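Long-range contacts in putative iron-uptake ABC transport system,periplasmic iron-binding protein (PDB 3E13), which binds ferric iron in the periplasm and probably delivers it to an ABC transporter for uptake into the cell: residues S2-Y7 with A53-T58; I6-H11 with V30-A35. All blocks are in the same frame, centred on the assembly; numbering follows the deposited sequence.

In the fold
Both contacts are built on strand 3-8, the first strand of the chain. In contact 2 it pairs with strand 29-34, reached through helix 14-26. In contact 1 it pairs with strand 55-58, reached after the further helix 37-47. Strand 3-8 therefore lies between the two others in one sheet, and all three run parallel. The centres of the contacts are about 7 Å apart, and Ile6 and Tyr7 serve both. Asn5 of contact 1 also bonds to Asn31 of contact 2 through their side chains. The C-terminal end of the central strand leads to His11, so the loop at the end of this strand brings one ligand to the ferric ion.

Contact 1. Residues S2-Y7 with A53-T58; sequences SELNIY and ADIFIT
Asp54 turns CG anti to its carbonyl carbon (chi1 -63°), and the carboxylate reaches the backbone of Asn5. Tyr7 also has CG anti to its carbonyl carbon (chi1 -80°), and its ring lies over Ala53. These groups belong to a parallel strand pair in the periplasmic binding-protein fold; Ala53 and Asp54 come just before strand 55-58. Ile6 is bridged to Ile55 and Tyr7 to Phe56.

Before the regular pairing begins, Asp54 and Asn5 grip each other twice. Asn5 N donates at 2.8 Å to the anti lone pair of Asp54 OD2, in a nearly straight bond. Asn5 O accepts from both Asp54 N and Ile55 N. The second of these bonds is longer and more bent. Asp54 OD2 also bonds to Asn246 and OD1 to Ser244, which ties the carboxylate to the loop ahead of helix 247-257. The Asn5 amide plane is nearly parallel to the carboxylate, but its OD1 bonds to Asn31. Further on, Tyr7 N donates to Ile55 O, and Tyr7 O accepts from Ile57 N at 2.9 Å. Phe56 CA also approaches Tyr7 O, as a CA-H...O contact.

The two sheet faces differ. Leu4, Ile6, Ile55 and Ile57 form an apolar patch on one. Ile6 and Ile55 lie side by side, and Ile6 CG2 meets the tip of Ile57, CD1, at 3.5 Å. Leu4 CD1 rests on Asp54 CB. Helix 247-257 packs here through Phe253, Ala250 and Met254. Tyr7 and Phe56 occupy the other face, against helix 37-47, and Tyr7 OH bonds to Glu47. Ala53 CB stands 3.7 Å from the Tyr7 ring centroid, only 3° off the ring normal, a CH-pi contact.

Contact 2. Residues I6-H11 with V30-A35; sequences IYSARH and VNHTQA. With FE (Fe (III) ion), chain B.
Ile6 and Ser8 hydrogen-bond through their backbones to Asn31, Thr33 and Ala35; Ile6 is bridged to His32 and Ser8 to Gln34. Ile6 N donates to Asn31 O, and Thr33 N donates to Ile6 O at 2.8 Å. Ser8 N donates to Thr33 O. The last bond, Ala35 N to Ser8 O, is longer at 3.3 Å. Gln34 CA adds a CA-H...O contact to Ser8 O.

Among the side chains, Ile6 CD1 meets Val30 CG1 at 3.7 Å. Ile6 CG2 touches the edge of the His32 ring at CD2, near the ring plane. Ser8 CB approaches His32 NE2. On the other face, Tyr7 and Thr33 lie side by side. The strands belong to a beta-alpha-beta unit, and its helix 14-26 packs on Val30 and His32.

Water 1 bridges Ser8 OG and His32 NE2. Water 2 donates to Arg10 O and Ala35 O, joining the two loops that leave the strands.

Two side-chain bonds lie within segment 6-11. Ser8 OG accepts from Arg10 N, an ST turn at the strand end. With CG between its backbone N and carbonyl carbon (chi1 37°), His11 has its ring where ND1 donates to Ala9 O at 3.0 Å, which helps fix the ring.

Tyr12, Tyr143, Tyr199 and Tyr200 supply the other ligands of the ferric ion, which His11 NE2 binds at 2.2 Å.

Contact 1. Residues S2-Y7 with A53-T58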
loop_
_atom_site.group_PDB
_atom_site.type_symbol
_atom_site.label_atom_id
_atom_site.label_comp_id
_atom_site.label_asym_id
_atom_site.label_seq_id
_atom_site.Cartn_x
_atom_site.Cartn_y
_atom_site.Cartn_z
ATOM N N SER A 2 -0.819 -2.460 -29.764
ATOM C CA SER A 2 -0.632 -1.026 -30.188
ATOM C C SER A 2 -0.813 0.056 -29.112
ATOM O O SER A 2 0.088 0.851 -28.977
ATOM C CB SER A 2 -1.418 -0.676 -31.433
ATOM O OG SER A 2 -0.796 0.445 -32.063
ATOM N N GLU A 3 -1.956 0.116 -28.399
ATOM C CA GLU A 3 -2.115 0.993 -27.229
ATOM C C GLU A 3 -2.517 0.137 -25.991
ATOM O O GLU A 3 -3.067 -0.978 -26.104
ATOM C CB GLU A 3 -3.208 2.052 -27.474
ATOM C CG GLU A 3 -2.789 3.388 -28.103
ATOM C CD GLU A 3 -3.848 4.470 -27.904
ATOM O OE1 GLU A 3 -5.040 4.077 -27.889
ATOM O OE2 GLU A 3 -3.517 5.689 -27.740
ATOM N N LEU A 4 -2.218 0.669 -24.816
ATOM C CA LEU A 4 -2.620 0.057 -23.532
ATOM C C LEU A 4 -2.967 1.181 -22.574
ATOM O O LEU A 4 -2.189 2.067 -22.361
ATOM C CB LEU A 4 -1.505 -0.837 -22.954
ATOM C CG LEU A 4 -1.897 -1.424 -21.590
ATOM C CD1 LEU A 4 -2.952 -2.515 -21.717
ATOM C CD2 LEU A 4 -0.629 -1.969 -20.943
ATOM N N ASN A 5 -4.193 1.174 -22.053
ATOM C CA ASN A 5 -4.687 2.235 -21.202
ATOM C C ASN A 5 -4.681 1.838 -19.718
ATOM O O ASN A 5 -5.400 0.920 -19.331
ATOM C CB ASN A 5 -6.096 2.581 -21.668
ATOM C CG ASN A 5 -6.098 3.142 -23.113
ATOM O OD1 ASN A 5 -5.300 4.032 -23.422
ATOM N ND2 ASN A 5 -6.963 2.630 -23.963
ATOM N N ILE A 6 -3.799 2.455 -18.934
ATOM C CA ILE A 6 -3.628 2.135 -17.523
ATOM C C ILE A 6 -4.212 3.244 -16.660
ATOM O O ILE A 6 -3.844 4.401 -16.839
ATOM C CB ILE A 6 -2.133 1.979 -17.211
ATOM C CG1 ILE A 6 -1.573 0.828 -18.040
ATOM C CG2 ILE A 6 -1.922 1.829 -15.698
ATOM C CD1 ILE A 6 -0.116 0.459 -17.754
ATOM N N TYR A 7 -5.114 2.874 -15.761
ATOM C CA TYR A 7 -5.610 3.724 -14.690
ATOM C C TYR A 7 -4.874 3.270 -13.414
ATOM O O TYR A 7 -5.062 2.155 -12.980
ATOM C CB TYR A 7 -7.120 3.516 -14.504
ATOM C CG TYR A 7 -8.032 4.242 -15.487
ATOM C CD1 TYR A 7 -7.578 4.709 -16.692
ATOM C CD2 TYR A 7 -9.370 4.321 -15.236
ATOM C CE1 TYR A 7 -8.461 5.345 -17.630
ATOM C CE2 TYR A 7 -10.253 4.948 -16.133
ATOM C CZ TYR A 7 -9.797 5.430 -17.328
ATOM O OH TYR A 7 -10.695 5.994 -18.235
ATOM N N ALA A 53 -10.175 2.238 -20.381
ATOM C CA ALA A 53 -9.245 1.494 -19.509
ATOM C C ALA A 53 -9.087 0.058 -19.903
ATOM O O ALA A 53 -10.058 -0.670 -20.183
ATOM C CB ALA A 53 -9.698 1.570 -18.050
ATOM N N ASP A 54 -7.834 -0.417 -19.840
ATOM C CA ASP A 54 -7.490 -1.816 -19.935
ATOM C C ASP A 54 -7.009 -2.423 -18.604
ATOM O O ASP A 54 -7.205 -3.607 -18.359
ATOM C CB ASP A 54 -6.345 -2.019 -20.936
ATOM C CG ASP A 54 -6.720 -1.613 -22.331
ATOM O OD1 ASP A 54 -7.659 -2.224 -22.874
ATOM O OD2 ASP A 54 -6.147 -0.685 -22.906
ATOM N N ILE A 55 -6.416 -1.583 -17.763
ATOM C CA ILE A 55 -5.712 -2.020 -16.556
ATOM C C ILE A 55 -6.047 -1.042 -15.425
ATOM O O ILE A 55 -6.062 0.189 -15.624
ATOM C CB ILE A 55 -4.167 -2.069 -16.816
ATOM C CG1 ILE A 55 -3.786 -3.220 -17.758
ATOM C CG2 ILE A 55 -3.379 -2.046 -15.514
ATOM C CD1 ILE A 55 -3.747 -4.570 -17.107
ATOM N N PHE A 56 -6.232 -1.625 -14.235
ATOM C CA PHE A 56 -6.360 -0.889 -12.990
ATOM C C PHE A 56 -5.198 -1.327 -12.102
ATOM O O PHE A 56 -5.047 -2.489 -11.817
ATOM C CB PHE A 56 -7.738 -1.179 -12.331
ATOM C CG PHE A 56 -8.017 -0.387 -11.050
ATOM C CD1 PHE A 56 -7.658 0.968 -10.941
ATOM C CD2 PHE A 56 -8.659 -0.982 -9.957
ATOM C CE1 PHE A 56 -7.881 1.693 -9.785
ATOM C CE2 PHE A 56 -8.940 -0.248 -8.816
ATOM C CZ PHE A 56 -8.564 1.098 -8.727
ATOM N N ILE A 57 -4.366 -0.388 -11.693
ATOM C CA ILE A 57 -3.274 -0.643 -10.750
ATOM C C ILE A 57 -3.536 0.134 -9.453
ATOM O O ILE A 57 -3.927 1.316 -9.491
ATOM C CB ILE A 57 -1.888 -0.195 -11.313
ATOM C CG1 ILE A 57 -1.680 -0.686 -12.696
ATOM C CG2 ILE A 57 -0.773 -0.770 -10.397
ATOM C CD1 ILE A 57 -0.312 -0.248 -13.314
ATOM N N THR A 58 -3.367 -0.535 -8.312
ATOM C CA THR A 58 -3.552 0.104 -6.990
ATOM C C THR A 58 -2.313 -0.070 -6.154
ATOM O O THR A 58 -1.392 -0.838 -6.498
ATOM C CB THR A 58 -4.687 -0.535 -6.195
ATOM O OG1 THR A 58 -4.252 -1.837 -5.782
ATOM C CG2 THR A 58 -5.975 -0.669 -6.999
#

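Contact 2. Residues I6-H11 with V30-A35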
loop_
_atom_site.group_PDB
_atom_site.type_symbol
_atom_site.label_atom_id
_atom_site.label_comp_id
_atom_site.label_asym_id
_atom_site.label_seq_id
_atom_site.Cartn_x
_atom_site.Cartn_y
_atom_site.Cartn_z
ATOM N N ILE A 6 -3.799 2.455 -18.934
ATOM C CA ILE A 6 -3.628 2.135 -17.523
ATOM C C ILE A 6 -4.212 3.244 -16.660
ATOM O O ILE A 6 -3.844 4.401 -16.839
ATOM C CB ILE A 6 -2.133 1.979 -17.211
ATOM C CG1 ILE A 6 -1.573 0.828 -18.040
ATOM C CG2 ILE A 6 -1.922 1.829 -15.698
ATOM C CD1 ILE A 6 -0.116 0.459 -17.754
ATOM N N TYR A 7 -5.114 2.874 -15.761
ATOM C CA TYR A 7 -5.610 3.724 -14.690
ATOM C C TYR A 7 -4.874 3.270 -13.414
ATOM O O TYR A 7 -5.062 2.155 -12.980
ATOM C CB TYR A 7 -7.120 3.516 -14.504
ATOM C CG TYR A 7 -8.032 4.242 -15.487
ATOM C CD1 TYR A 7 -7.578 4.709 -16.692
ATOM C CD2 TYR A 7 -9.370 4.321 -15.236
ATOM C CE1 TYR A 7 -8.461 5.345 -17.630
ATOM C CE2 TYR A 7 -10.253 4.948 -16.133
ATOM C CZ TYR A 7 -9.797 5.430 -17.328
ATOM O OH TYR A 7 -10.695 5.994 -18.235
ATOM N N SER A 8 -4.064 4.147 -12.840
ATOM C CA SER A 8 -3.191 3.805 -11.732
ATOM C C SER A 8 -3.309 4.701 -10.532
ATOM O O SER A 8 -3.241 5.924 -10.649
ATOM C CB SER A 8 -1.744 3.792 -12.187
ATOM O OG SER A 8 -0.897 3.520 -11.053
ATOM N N ALA A 9 -3.508 4.081 -9.371
ATOM C CA ALA A 9 -3.498 4.762 -8.105
ATOM C C ALA A 9 -2.148 4.630 -7.387
ATOM O O ALA A 9 -2.019 5.041 -6.260
ATOM C CB ALA A 9 -4.658 4.287 -7.213
ATOM N N ARG A 10 -1.161 4.046 -8.063
ATOM C CA ARG A 10 0.230 4.158 -7.630
ATOM C C ARG A 10 0.679 5.628 -7.805
ATOM O O ARG A 10 -0.048 6.452 -8.403
ATOM C CB ARG A 10 1.124 3.161 -8.365
ATOM C CG ARG A 10 0.973 1.766 -7.818
ATOM C CD ARG A 10 1.794 0.721 -8.546
ATOM N NE ARG A 10 3.230 0.975 -8.537
ATOM C CZ ARG A 10 4.106 0.478 -7.597
ATOM N NH1 ARG A 10 3.696 -0.281 -6.578
ATOM N NH2 ARG A 10 5.409 0.745 -7.738
ATOM N N HIS A 11 1.810 5.994 -7.233
ATOM C CA HIS A 11 2.207 7.388 -7.158
ATOM C C HIS A 11 3.726 7.493 -7.013
ATOM O O HIS A 11 4.241 8.164 -6.096
ATOM C CB HIS A 11 1.448 8.046 -5.981
ATOM C CG HIS A 11 1.280 7.129 -4.799
ATOM N ND1 HIS A 11 0.165 6.339 -4.619
ATOM C CD2 HIS A 11 2.113 6.847 -3.759
ATOM C CE1 HIS A 11 0.327 5.606 -3.517
ATOM N NE2 HIS A 11 1.493 5.918 -2.967
ATOM N N VAL A 30 1.807 3.020 -24.012
ATOM C CA VAL A 30 1.023 3.062 -22.771
ATOM C C VAL A 30 0.498 4.480 -22.542
ATOM O O VAL A 30 1.238 5.440 -22.651
ATOM C CB VAL A 30 1.853 2.651 -21.581
ATOM C CG1 VAL A 30 1.101 2.837 -20.276
ATOM C CG2 VAL A 30 2.271 1.231 -21.753
ATOM N N ASN A 31 -0.808 4.589 -22.325
ATOM C CA ASN A 31 -1.469 5.820 -21.892
ATOM C C ASN A 31 -1.708 5.668 -20.390
ATOM O O ASN A 31 -2.542 4.857 -19.998
ATOM C CB ASN A 31 -2.799 5.987 -22.619
ATOM C CG ASN A 31 -2.629 6.091 -24.106
ATOM O OD1 ASN A 31 -1.737 6.769 -24.537
ATOM N ND2 ASN A 31 -3.467 5.395 -24.897
ATOM N N HIS A 32 -0.963 6.409 -19.588
ATOM C CA HIS A 32 -0.940 6.239 -18.148
ATOM C C HIS A 32 -1.734 7.368 -17.508
ATOM O O HIS A 32 -1.392 8.548 -17.666
ATOM C CB HIS A 32 0.512 6.247 -17.674
ATOM C CG HIS A 32 0.694 5.926 -16.215
ATOM N ND1 HIS A 32 1.300 6.795 -15.345
ATOM C CD2 HIS A 32 0.428 4.812 -15.496
ATOM C CE1 HIS A 32 1.350 6.259 -14.137
ATOM N NE2 HIS A 32 0.847 5.046 -14.204
ATOM N N THR A 33 -2.829 7.008 -16.827
ATOM C CA THR A 33 -3.654 7.968 -16.096
ATOM C C THR A 33 -3.509 7.713 -14.596
ATOM O O THR A 33 -3.836 6.651 -14.139
ATOM C CB THR A 33 -5.100 7.774 -16.536
ATOM O OG1 THR A 33 -5.268 8.217 -17.898
ATOM C CG2 THR A 33 -6.031 8.668 -15.761
ATOM N N GLN A 34 -3.026 8.697 -13.843
ATOM C CA GLN A 34 -2.833 8.578 -12.397
ATOM C C GLN A 34 -3.826 9.487 -11.689
ATOM O O GLN A 34 -3.962 10.661 -12.033
ATOM C CB GLN A 34 -1.421 8.958 -12.018
ATOM C CG GLN A 34 -1.097 8.818 -10.550
ATOM C CD GLN A 34 0.363 9.103 -10.250
ATOM O OE1 GLN A 34 1.263 8.524 -10.889
ATOM N NE2 GLN A 34 0.607 10.003 -9.302
ATOM N N ALA A 35 -4.483 8.941 -10.682
ATOM C CA ALA A 35 -5.379 9.683 -9.813
ATOM C C ALA A 35 -5.580 8.901 -8.540
ATOM O O ALA A 35 -5.081 7.763 -8.400
ATOM C CB ALA A 35 -6.708 9.913 -10.491
HETATM FE FE FE B . 2.378 4.563 -1.479
HETATM O O HOH W 1 1.534 3.174 -11.917
HETATM O O HOH W 2 -2.170 8.078 -7.761
HETATM O O HOH W 3 0.610 6.228 -11.160
#